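Long-range contacts in folylpolyglutamate synthase/dihydrofolate synthase (Thermotoga maritima, PDB 1O5Z), which probably adds L-glutamate to dihydropteroate and to tetrahydrofolate polyglutamates, using ATP and Mg(2+), in the making of folate cofactors: residues Y79-Y85 with V149-E155; F238-V242 with I273-V278; K246-F252 with L263-N268. The contacts are given in a common frame with arbitrary orientation. Residues are numbered along the deposited sequence.

How the contacts relate
From the N terminus, contact 1 closes first: it sets strand 151-155 beside strand 81-84, with 63 mostly helical and loop residues between its segments, inside the large mixed sheet of the Mur ligase middle domain. The chain then completes that sheet before contact 2 opens at 238-242. Contact 3 (246-252 with 263-268) is nested within the loop that contact 2 closes, so a hairpin is finished before helix 271-286 returns across the small antiparallel sheet. Contacts 2 and 3 touch, F252 lying against I273 and A276, and their centres are about 12 Å apart. Contact 1 is separate, its nearest atoms about 10 Å from either.

Contact 1 (Y79-Y85 with V149-E155)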
loop_
_atom_site.group_PDB
_atom_site.type_symbol
_atom_site.label_atom_id
_atom_site.label_comp_id
_atom_site.label_asym_id
_atom_site.label_seq_id
_atom_site.Cartn_x
_atom_site.Cartn_y
_atom_site.Cartn_z
ATOM N N TYR A 79 -16.296 -11.076 9.389
ATOM C CA TYR A 79 -15.921 -11.935 8.253
ATOM C C TYR A 79 -14.496 -12.492 8.404
ATOM O O TYR A 79 -13.586 -11.824 8.926
ATOM C CB TYR A 79 -16.009 -11.179 6.895
ATOM C CG TYR A 79 -17.405 -10.756 6.491
ATOM C CD1 TYR A 79 -17.840 -9.484 6.749
ATOM C CD2 TYR A 79 -18.288 -11.630 5.861
ATOM C CE1 TYR A 79 -19.090 -9.053 6.392
ATOM C CE2 TYR A 79 -19.588 -11.215 5.516
ATOM C CZ TYR A 79 -19.959 -9.900 5.795
ATOM O OH TYR A 79 -21.186 -9.378 5.482
ATOM N N ARG A 80 -14.296 -13.694 7.873
ATOM C CA ARG A 80 -12.964 -14.222 7.739
ATOM C C ARG A 80 -12.413 -13.650 6.436
ATOM O O ARG A 80 -12.888 -14.019 5.337
ATOM C CB ARG A 80 -12.982 -15.739 7.723
ATOM C CG ARG A 80 -11.623 -16.379 7.834
ATOM C CD ARG A 80 -11.663 -17.877 8.122
ATOM N NE ARG A 80 -10.839 -18.078 9.308
ATOM C CZ ARG A 80 -9.748 -18.820 9.399
ATOM N NH1 ARG A 80 -9.324 -19.566 8.414
ATOM N NH2 ARG A 80 -9.092 -18.839 10.529
ATOM N N VAL A 81 -11.397 -12.791 6.560
ATOM C CA VAL A 81 -10.915 -11.994 5.457
ATOM C C VAL A 81 -9.468 -12.313 5.104
ATOM O O VAL A 81 -8.607 -12.259 5.957
ATOM C CB VAL A 81 -11.027 -10.481 5.810
ATOM C CG1 VAL A 81 -10.509 -9.554 4.701
ATOM C CG2 VAL A 81 -12.466 -10.146 6.142
ATOM N N GLY A 82 -9.203 -12.625 3.834
ATOM C CA GLY A 82 -7.843 -12.611 3.317
ATOM C C GLY A 82 -7.619 -11.254 2.677
ATOM O O GLY A 82 -8.514 -10.682 2.088
ATOM N N SER A 83 -6.439 -10.697 2.828
ATOM C CA SER A 83 -6.124 -9.439 2.199
ATOM C C SER A 83 -4.713 -9.532 1.627
ATOM O O SER A 83 -3.816 -10.170 2.178
ATOM C CB SER A 83 -6.293 -8.253 3.178
ATOM O OG SER A 83 -5.530 -8.421 4.361
ATOM N N TYR A 84 -4.584 -8.917 0.458
ATOM C CA TYR A 84 -3.417 -9.057 -0.418
ATOM C C TYR A 84 -2.866 -7.685 -0.793
ATOM O O TYR A 84 -3.583 -6.908 -1.384
ATOM C CB TYR A 84 -3.765 -9.860 -1.672
ATOM C CG TYR A 84 -2.561 -10.111 -2.488
ATOM C CD1 TYR A 84 -1.447 -10.715 -1.938
ATOM C CD2 TYR A 84 -2.492 -9.700 -3.799
ATOM C CE1 TYR A 84 -0.303 -10.938 -2.694
ATOM C CE2 TYR A 84 -1.354 -9.899 -4.557
ATOM C CZ TYR A 84 -0.269 -10.520 -4.007
ATOM O OH TYR A 84 0.867 -10.693 -4.778
ATOM N N TYR A 85 -1.616 -7.417 -0.390
ATOM C CA TYR A 85 -0.978 -6.144 -0.661
ATOM C C TYR A 85 0.334 -6.313 -1.392
ATOM O O TYR A 85 0.892 -7.393 -1.443
ATOM C CB TYR A 85 -0.734 -5.371 0.625
ATOM C CG TYR A 85 -1.953 -5.219 1.514
ATOM C CD1 TYR A 85 -2.353 -6.245 2.360
ATOM C CD2 TYR A 85 -2.695 -4.040 1.530
ATOM C CE1 TYR A 85 -3.449 -6.081 3.209
ATOM C CE2 TYR A 85 -3.804 -3.893 2.364
ATOM C CZ TYR A 85 -4.171 -4.910 3.191
ATOM O OH TYR A 85 -5.263 -4.768 4.007
ATOM N N VAL A 149 -11.328 -18.596 3.740
ATOM C CA VAL A 149 -11.781 -17.216 3.968
ATOM C C VAL A 149 -13.165 -17.009 3.351
ATOM O O VAL A 149 -13.572 -17.741 2.451
ATOM C CB VAL A 149 -10.762 -16.176 3.455
ATOM C CG1 VAL A 149 -9.386 -16.387 4.098
ATOM C CG2 VAL A 149 -10.666 -16.189 1.939
ATOM N N ASP A 150 -13.912 -16.061 3.886
ATOM C CA ASP A 150 -15.231 -15.706 3.335
ATOM C C ASP A 150 -15.002 -14.791 2.136
ATOM O O ASP A 150 -15.672 -14.888 1.121
ATOM C CB ASP A 150 -16.062 -14.922 4.347
ATOM C CG ASP A 150 -16.405 -15.734 5.588
ATOM O OD1 ASP A 150 -16.736 -16.939 5.414
ATOM O OD2 ASP A 150 -16.380 -15.230 6.759
ATOM N N ILE A 151 -14.060 -13.884 2.308
ATOM C CA ILE A 151 -13.770 -12.897 1.310
ATOM C C ILE A 151 -12.317 -12.502 1.283
ATOM O O ILE A 151 -11.631 -12.474 2.316
ATOM C CB ILE A 151 -14.710 -11.682 1.483
ATOM C CG1 ILE A 151 -14.301 -10.565 0.564
ATOM C CG2 ILE A 151 -14.785 -11.194 2.919
ATOM C CD1 ILE A 151 -15.385 -9.579 0.431
ATOM N N ALA A 152 -11.836 -12.237 0.075
ATOM C CA ALA A 152 -10.475 -11.755 -0.116
ATOM C C ALA A 152 -10.501 -10.331 -0.682
ATOM O O ALA A 152 -11.236 -10.055 -1.600
ATOM C CB ALA A 152 -9.677 -12.704 -1.006
ATOM N N VAL A 153 -9.720 -9.426 -0.098
ATOM C CA VAL A 153 -9.553 -8.069 -0.609
ATOM C C VAL A 153 -8.209 -7.989 -1.249
ATOM O O VAL A 153 -7.193 -8.259 -0.622
ATOM C CB VAL A 153 -9.681 -7.041 0.511
ATOM C CG1 VAL A 153 -9.615 -5.622 -0.025
ATOM C CG2 VAL A 153 -11.006 -7.251 1.251
ATOM N N LEU A 154 -8.195 -7.615 -2.529
ATOM C CA LEU A 154 -7.000 -7.675 -3.345
ATOM C C LEU A 154 -6.633 -6.316 -3.862
ATOM O O LEU A 154 -7.367 -5.709 -4.613
ATOM C CB LEU A 154 -7.240 -8.602 -4.522
ATOM C CG LEU A 154 -7.871 -9.928 -4.091
ATOM C CD1 LEU A 154 -8.513 -10.571 -5.302
ATOM C CD2 LEU A 154 -6.802 -10.779 -3.519
ATOM N N GLU A 155 -5.451 -5.893 -3.474
ATOM C CA GLU A 155 -4.818 -4.746 -4.026
ATOM C C GLU A 155 -4.096 -5.120 -5.355
ATOM O O GLU A 155 -3.259 -6.010 -5.404
ATOM C CB GLU A 155 -3.809 -4.162 -3.002
ATOM C CG GLU A 155 -3.090 -2.945 -3.549
ATOM C CD GLU A 155 -2.000 -2.427 -2.693
ATOM O OE1 GLU A 155 -1.705 -3.009 -1.636
ATOM O OE2 GLU A 155 -1.459 -1.387 -3.101
#
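Strands 81-84 and 151-155 run parallel, their axes 4.5 Å apart at closest and inclined by 12°. The register pairs V81 with I151, G82 with A152, S83 with V153 and Y84 with L154. The bonds zigzag between the strands: G82 N to I151 O (2.9 Å), V153 N to G82 O (2.8 Å), Y84 N to V153 O (2.9 Å) and E155 N to Y84 O (3.0 Å). At the strand entrance R80 O accepts from D150 N (2.7 Å) and I151 N (3.3 Å), while R80 N donates to the carboxylate, D150 OD2, at 2.8 Å; D150 ties down both polar backbone atoms of R80.

V81, S83, I151 and V153 share one face, which helix 63-77 covers; V81 CG2 meets I151 CG2 at 4.1 Å and V81 CG1 meets V153 CG2 at 4.2 Å. On the other face Y84 CB packs on L154 CD2 (3.7 Å), and V149 CG1 lies 3.8 Å from G82 N, beside a residue without a side chain. E155 OE1 comes within 3.4 Å of Y85 CB. Strand 53-58 flanks 151-155 on its far edge, as in the P-loop NTPase-like core of Mur ligases. V81, I151 and V153 form the apolar patch and E100 OE2 satisfies buried S83 OG; E155 OE1 is hydrogen-bonded to an unidentified ligand, probably from the crystallisation liquor, consistent with a pocket at the C-terminal end of strand 151-155.

Contact 2 (F238-V242 with I273-V278); sequences FSVKV and IENAGV
V240 overlaps the backbone of one helical turn, its CG1 lying 3.6 Å from both I273 O and G277 CA. It is in the m rotamer (chi1 -73°); CB meets I273 CG2 at 4.0 Å and CG2 meets E274 CG at 3.9 Å. The nearest CA atoms are those of V240 and G277, 5.9 Å apart. A CB on G277 would come to 2.7 Å from V240 CG1, a clash, so the missing side chain lets the strand lie close.

Residues 239-242 are extended, and 273-278 form regular helix, with G277 N bonded to I273 O and V278 N to E274 O, both at 3.0 Å. The axes approach to 7.8 Å and cross at 148°, running in roughly opposite directions. F238, just before the strand, and V240 point toward the helix; F238, in rotamer p (chi1 61°), brings CE2 to 3.5 Å from G277 O and 4.3 Å from V278 CG2. V242, in rotamer t, points sideways but sets CG2 4.0 Å from I273 CD1. S239 and K241 point away. E274 forms a salt bridge to R212.

This is helix-on-sheet packing, made by van der Waals contact. Strand 239-244 is an edge of the three-stranded antiparallel sheet, next to strand 250-255, whose F252 also rests on I273 and A276; N275 and A276 meet helix 63-77, and V208 of strand 207-209 touches F238 and V278.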
loop_
_atom_site.group_PDB
_atom_site.type_symbol
_atom_site.label_atom_id
_atom_site.label_comp_id
_atom_site.label_asym_id
_atom_site.label_seq_id
_atom_site.Cartn_x
_atom_site.Cartn_y
_atom_site.Cartn_z
ATOM N N PHE A 238 -21.197 9.530 -4.214
ATOM C CA PHE A 238 -20.929 9.629 -2.809
ATOM C C PHE A 238 -19.965 10.746 -2.557
ATOM O O PHE A 238 -19.311 11.233 -3.464
ATOM C CB PHE A 238 -20.338 8.336 -2.282
ATOM C CG PHE A 238 -19.032 7.980 -2.920
ATOM C CD1 PHE A 238 -18.997 7.451 -4.199
ATOM C CD2 PHE A 238 -17.836 8.193 -2.247
ATOM C CE1 PHE A 238 -17.785 7.116 -4.797
ATOM C CE2 PHE A 238 -16.632 7.867 -2.830
ATOM C CZ PHE A 238 -16.602 7.332 -4.119
ATOM N N SER A 239 -19.844 11.117 -1.294
ATOM C CA SER A 239 -18.968 12.202 -0.908
ATOM C C SER A 239 -18.550 12.079 0.566
ATOM O O SER A 239 -19.144 11.309 1.337
ATOM C CB SER A 239 -19.703 13.511 -1.141
ATOM O OG SER A 239 -20.864 13.527 -0.337
ATOM N N VAL A 240 -17.537 12.860 0.939
ATOM C CA VAL A 240 -17.079 12.975 2.327
ATOM C C VAL A 240 -16.922 14.449 2.685
ATOM O O VAL A 240 -16.617 15.276 1.839
ATOM C CB VAL A 240 -15.725 12.267 2.548
ATOM C CG1 VAL A 240 -15.884 10.735 2.525
ATOM C CG2 VAL A 240 -14.685 12.703 1.507
ATOM N N LYS A 241 -17.151 14.776 3.945
ATOM C CA LYS A 241 -17.023 16.159 4.387
ATOM C C LYS A 241 -16.103 16.105 5.598
ATOM O O LYS A 241 -16.383 15.412 6.560
ATOM C CB LYS A 241 -18.386 16.773 4.701
ATOM C CG LYS A 241 -18.357 18.306 4.874
ATOM N N VAL A 242 -14.962 16.772 5.494
ATOM C CA VAL A 242 -13.993 16.810 6.566
ATOM C C VAL A 242 -14.596 17.665 7.668
ATOM O O VAL A 242 -14.922 18.811 7.438
ATOM C CB VAL A 242 -12.664 17.441 6.090
ATOM C CG1 VAL A 242 -11.703 17.669 7.265
ATOM C CG2 VAL A 242 -12.023 16.589 5.014
ATOM N N ILE A 273 -9.194 10.676 4.020
ATOM C CA ILE A 273 -10.612 10.788 4.285
ATOM C C ILE A 273 -11.363 10.452 2.990
ATOM O O ILE A 273 -12.409 9.752 2.985
ATOM C CB ILE A 273 -10.946 12.143 4.914
ATOM C CG1 ILE A 273 -10.576 12.100 6.391
ATOM C CG2 ILE A 273 -12.441 12.466 4.800
ATOM C CD1 ILE A 273 -10.426 13.457 7.003
ATOM N N GLU A 274 -10.786 10.846 1.875
ATOM C CA GLU A 274 -11.363 10.453 0.602
ATOM C C GLU A 274 -11.219 8.963 0.340
ATOM O O GLU A 274 -12.099 8.340 -0.222
ATOM C CB GLU A 274 -10.774 11.289 -0.538
ATOM C CG GLU A 274 -11.281 12.713 -0.487
ATOM C CD GLU A 274 -11.288 13.406 -1.824
ATOM O OE1 GLU A 274 -10.753 12.870 -2.809
ATOM O OE2 GLU A 274 -11.839 14.514 -1.896
ATOM N N ASN A 275 -10.105 8.379 0.728
ATOM C CA ASN A 275 -9.934 6.956 0.547
ATOM C C ASN A 275 -10.995 6.249 1.364
ATOM O O ASN A 275 -11.531 5.258 0.962
ATOM C CB ASN A 275 -8.541 6.534 1.013
ATOM C CG ASN A 275 -7.423 6.973 0.045
ATOM O OD1 ASN A 275 -6.246 6.985 0.397
ATOM N ND2 ASN A 275 -7.786 7.339 -1.137
ATOM N N ALA A 276 -11.254 6.752 2.559
ATOM C CA ALA A 276 -12.333 6.225 3.419
ATOM C C ALA A 276 -13.726 6.279 2.741
ATOM O O ALA A 276 -14.421 5.284 2.728
ATOM C CB ALA A 276 -12.359 6.944 4.772
ATOM N N GLY A 277 -14.092 7.392 2.122
ATOM C CA GLY A 277 -15.320 7.429 1.304
ATOM C C GLY A 277 -15.312 6.360 0.208
ATOM O O GLY A 277 -16.277 5.690 -0.051
ATOM N N VAL A 278 -14.207 6.242 -0.479
ATOM C CA VAL A 278 -14.095 5.223 -1.525
ATOM C C VAL A 278 -14.299 3.825 -0.960
ATOM O O VAL A 278 -14.975 3.015 -1.579
ATOM C CB VAL A 278 -12.724 5.286 -2.267
ATOM C CG1 VAL A 278 -12.619 4.162 -3.294
ATOM C CG2 VAL A 278 -12.558 6.594 -2.938
#

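Contact 3 (K246-F252 with L263-N268); sequences KLHENRF and LVLTMN
Strands 250-252 and 263-265 are antiparallel, their axes 4.6 Å apart and crossing at 148°. N250-L265 and F252-L263 are hydrogen-bonded pairs, R251-V264 a non-hydrogen-bonded one: N250 N to L265 O is 3.0 Å, L265 N to N250 O 2.8 Å, F252 N to L263 O 2.8 Å and L263 N to F252 O 2.7 Å. Before strand 250-252, a type II turn spans K246 to E249 (E249 N to K246 O, 2.8 Å), with H248 at phi/psi 60/14. Both strands are arms of hairpin 250-255/259-265, in a small three-stranded sheet of the middle domain. N250, chi1 m, organises the turn: ND2 donates to N268 OD1 (2.9 Å) and L265 O (3.2 Å), while OD1 accepts K246 N (2.9 Å) and bonds Y339 OH. N268 OD1 takes H248 N at 2.8 Å. A water donates to H248 O (2.5 Å) and T266 OG1 (2.6 Å), the latter bonding K300 O. E249 forms salt bridges with K246 NZ (OE2, 3.3 Å) and R251 NH2 (OE1, 3.0 Å, a weak hydrogen bond), the guanidinium lying against V264 CG2 (NH1, 3.2 Å). F252, rotamer p, receives L263 CB over its ring face, 3.8 Å from the centroid, and sets CE1 4.0 Å from L265 CG.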
loop_
_atom_site.group_PDB
_atom_site.type_symbol
_atom_site.label_atom_id
_atom_site.label_comp_id
_atom_site.label_asym_id
_atom_site.label_seq_id
_atom_site.Cartn_x
_atom_site.Cartn_y
_atom_site.Cartn_z
ATOM N N LYS A 246 -7.049 16.135 12.926
ATOM C CA LYS A 246 -6.389 16.201 14.201
ATOM C C LYS A 246 -5.648 14.909 14.265
ATOM O O LYS A 246 -6.230 13.885 13.971
ATOM C CB LYS A 246 -7.434 16.233 15.304
ATOM C CG LYS A 246 -6.996 16.969 16.571
ATOM C CD LYS A 246 -6.805 16.039 17.773
ATOM C CE LYS A 246 -7.922 16.213 18.786
ATOM N NZ LYS A 246 -7.861 15.107 19.778
ATOM N N LEU A 247 -4.380 14.960 14.636
ATOM C CA LEU A 247 -3.544 13.772 14.649
ATOM C C LEU A 247 -4.275 12.604 15.292
ATOM O O LEU A 247 -4.792 12.752 16.393
ATOM C CB LEU A 247 -2.251 14.019 15.431
ATOM C CG LEU A 247 -0.923 14.349 14.744
ATOM C CD1 LEU A 247 0.182 13.929 15.690
ATOM C CD2 LEU A 247 -0.700 13.674 13.400
ATOM N N HIS A 248 -4.320 11.474 14.593
ATOM C CA HIS A 248 -4.995 10.220 15.042
ATOM C C HIS A 248 -6.502 10.331 15.322
ATOM O O HIS A 248 -7.094 9.454 15.928
ATOM C CB HIS A 248 -4.318 9.607 16.285
ATOM C CG HIS A 248 -2.844 9.847 16.357
ATOM N ND1 HIS A 248 -1.951 9.268 15.475
ATOM C CD2 HIS A 248 -2.106 10.606 17.205
ATOM C CE1 HIS A 248 -0.729 9.672 15.771
ATOM N NE2 HIS A 248 -0.794 10.482 16.818
ATOM N N GLU A 249 -7.127 11.402 14.887
ATOM C CA GLU A 249 -8.501 11.636 15.251
ATOM C C GLU A 249 -9.110 12.551 14.214
ATOM O O GLU A 249 -9.535 13.637 14.518
ATOM C CB GLU A 249 -8.561 12.211 16.652
ATOM C CG GLU A 249 -9.965 12.335 17.235
ATOM C CD GLU A 249 -9.954 12.687 18.728
ATOM O OE1 GLU A 249 -10.776 13.540 19.181
ATOM O OE2 GLU A 249 -9.100 12.114 19.459
ATOM N N ASN A 250 -9.143 12.067 12.973
ATOM C CA ASN A 250 -9.580 12.848 11.830
ATOM C C ASN A 250 -11.020 12.541 11.518
ATOM O O ASN A 250 -11.379 11.440 11.166
ATOM C CB ASN A 250 -8.701 12.567 10.621
ATOM C CG ASN A 250 -7.237 12.880 10.894
ATOM O OD1 ASN A 250 -6.840 14.058 10.881
ATOM N ND2 ASN A 250 -6.447 11.841 11.205
ATOM N N ARG A 251 -11.833 13.568 11.625
ATOM C CA ARG A 251 -13.249 13.409 11.763
ATOM C C ARG A 251 -13.949 13.892 10.481
ATOM O O ARG A 251 -13.620 14.944 9.934
ATOM C CB ARG A 251 -13.653 14.143 13.034
ATOM C CG ARG A 251 -15.044 13.950 13.538
ATOM C CD ARG A 251 -15.232 14.511 14.978
ATOM N NE ARG A 251 -14.161 14.116 15.926
ATOM C CZ ARG A 251 -14.139 13.003 16.702
ATOM N NH1 ARG A 251 -15.126 12.095 16.700
ATOM N NH2 ARG A 251 -13.094 12.801 17.495
ATOM N N PHE A 252 -14.879 13.080 9.980
ATOM C CA PHE A 252 -15.619 13.373 8.748
ATOM C C PHE A 252 -17.026 12.752 8.706
ATOM O O PHE A 252 -17.322 11.813 9.443
ATOM C CB PHE A 252 -14.796 12.945 7.532
ATOM C CG PHE A 252 -14.604 11.476 7.420
ATOM C CD1 PHE A 252 -13.760 10.795 8.308
ATOM C CD2 PHE A 252 -15.286 10.748 6.431
ATOM C CE1 PHE A 252 -13.573 9.369 8.198
ATOM C CE2 PHE A 252 -15.134 9.343 6.307
ATOM C CZ PHE A 252 -14.267 8.656 7.196
ATOM N N LEU A 263 -17.378 10.215 11.581
ATOM C CA LEU A 263 -16.487 9.095 11.467
ATOM C C LEU A 263 -15.071 9.560 11.759
ATOM O O LEU A 263 -14.721 10.692 11.511
ATOM C CB LEU A 263 -16.546 8.511 10.068
ATOM C CG LEU A 263 -17.900 7.993 9.578
ATOM C CD1 LEU A 263 -17.785 7.713 8.108
ATOM C CD2 LEU A 263 -18.287 6.723 10.291
ATOM N N VAL A 264 -14.257 8.656 12.264
ATOM C CA VAL A 264 -12.917 8.967 12.686
ATOM C C VAL A 264 -11.916 8.039 12.003
ATOM O O VAL A 264 -12.060 6.799 12.016
ATOM C CB VAL A 264 -12.816 8.875 14.216
ATOM C CG1 VAL A 264 -11.380 9.142 14.702
ATOM C CG2 VAL A 264 -13.789 9.878 14.866
ATOM N N LEU A 265 -10.927 8.660 11.370
ATOM C CA LEU A 265 -9.762 7.965 10.898
ATOM C C LEU A 265 -8.582 8.223 11.784
ATOM O O LEU A 265 -8.273 9.354 12.148
ATOM C CB LEU A 265 -9.350 8.468 9.548
ATOM C CG LEU A 265 -9.870 7.907 8.259
ATOM C CD1 LEU A 265 -9.039 8.605 7.231
ATOM C CD2 LEU A 265 -9.702 6.410 8.141
ATOM N N THR A 266 -7.864 7.168 12.057
ATOM C CA THR A 266 -6.641 7.284 12.786
ATOM C C THR A 266 -5.558 7.759 11.842
ATOM O O THR A 266 -4.778 8.654 12.181
ATOM C CB THR A 266 -6.353 5.944 13.400
ATOM O OG1 THR A 266 -7.408 5.684 14.325
ATOM C CG2 THR A 266 -5.117 5.974 14.286
ATOM N N MET A 267 -5.562 7.190 10.641
ATOM C CA MET A 267 -4.653 7.602 9.573
ATOM C C MET A 267 -4.780 9.085 9.318
ATOM O O MET A 267 -5.901 9.638 9.269
ATOM C CB MET A 267 -4.996 6.904 8.279
ATOM C CG MET A 267 -4.644 5.460 8.225
ATOM S SD MET A 267 -5.237 4.822 6.641
ATOM C CE MET A 267 -3.923 5.480 5.660
ATOM N N ASN A 268 -3.635 9.738 9.163
ATOM C CA ASN A 268 -3.589 11.189 9.018
ATOM C C ASN A 268 -3.398 11.554 7.593
ATOM O O ASN A 268 -2.899 10.761 6.824
ATOM C CB ASN A 268 -2.487 11.735 9.850
ATOM C CG ASN A 268 -2.721 11.481 11.296
ATOM O OD1 ASN A 268 -3.619 12.107 11.930
ATOM N ND2 ASN A 268 -1.950 10.538 11.849
HETATM O O HOH W 1 -8.613 7.441 15.764
#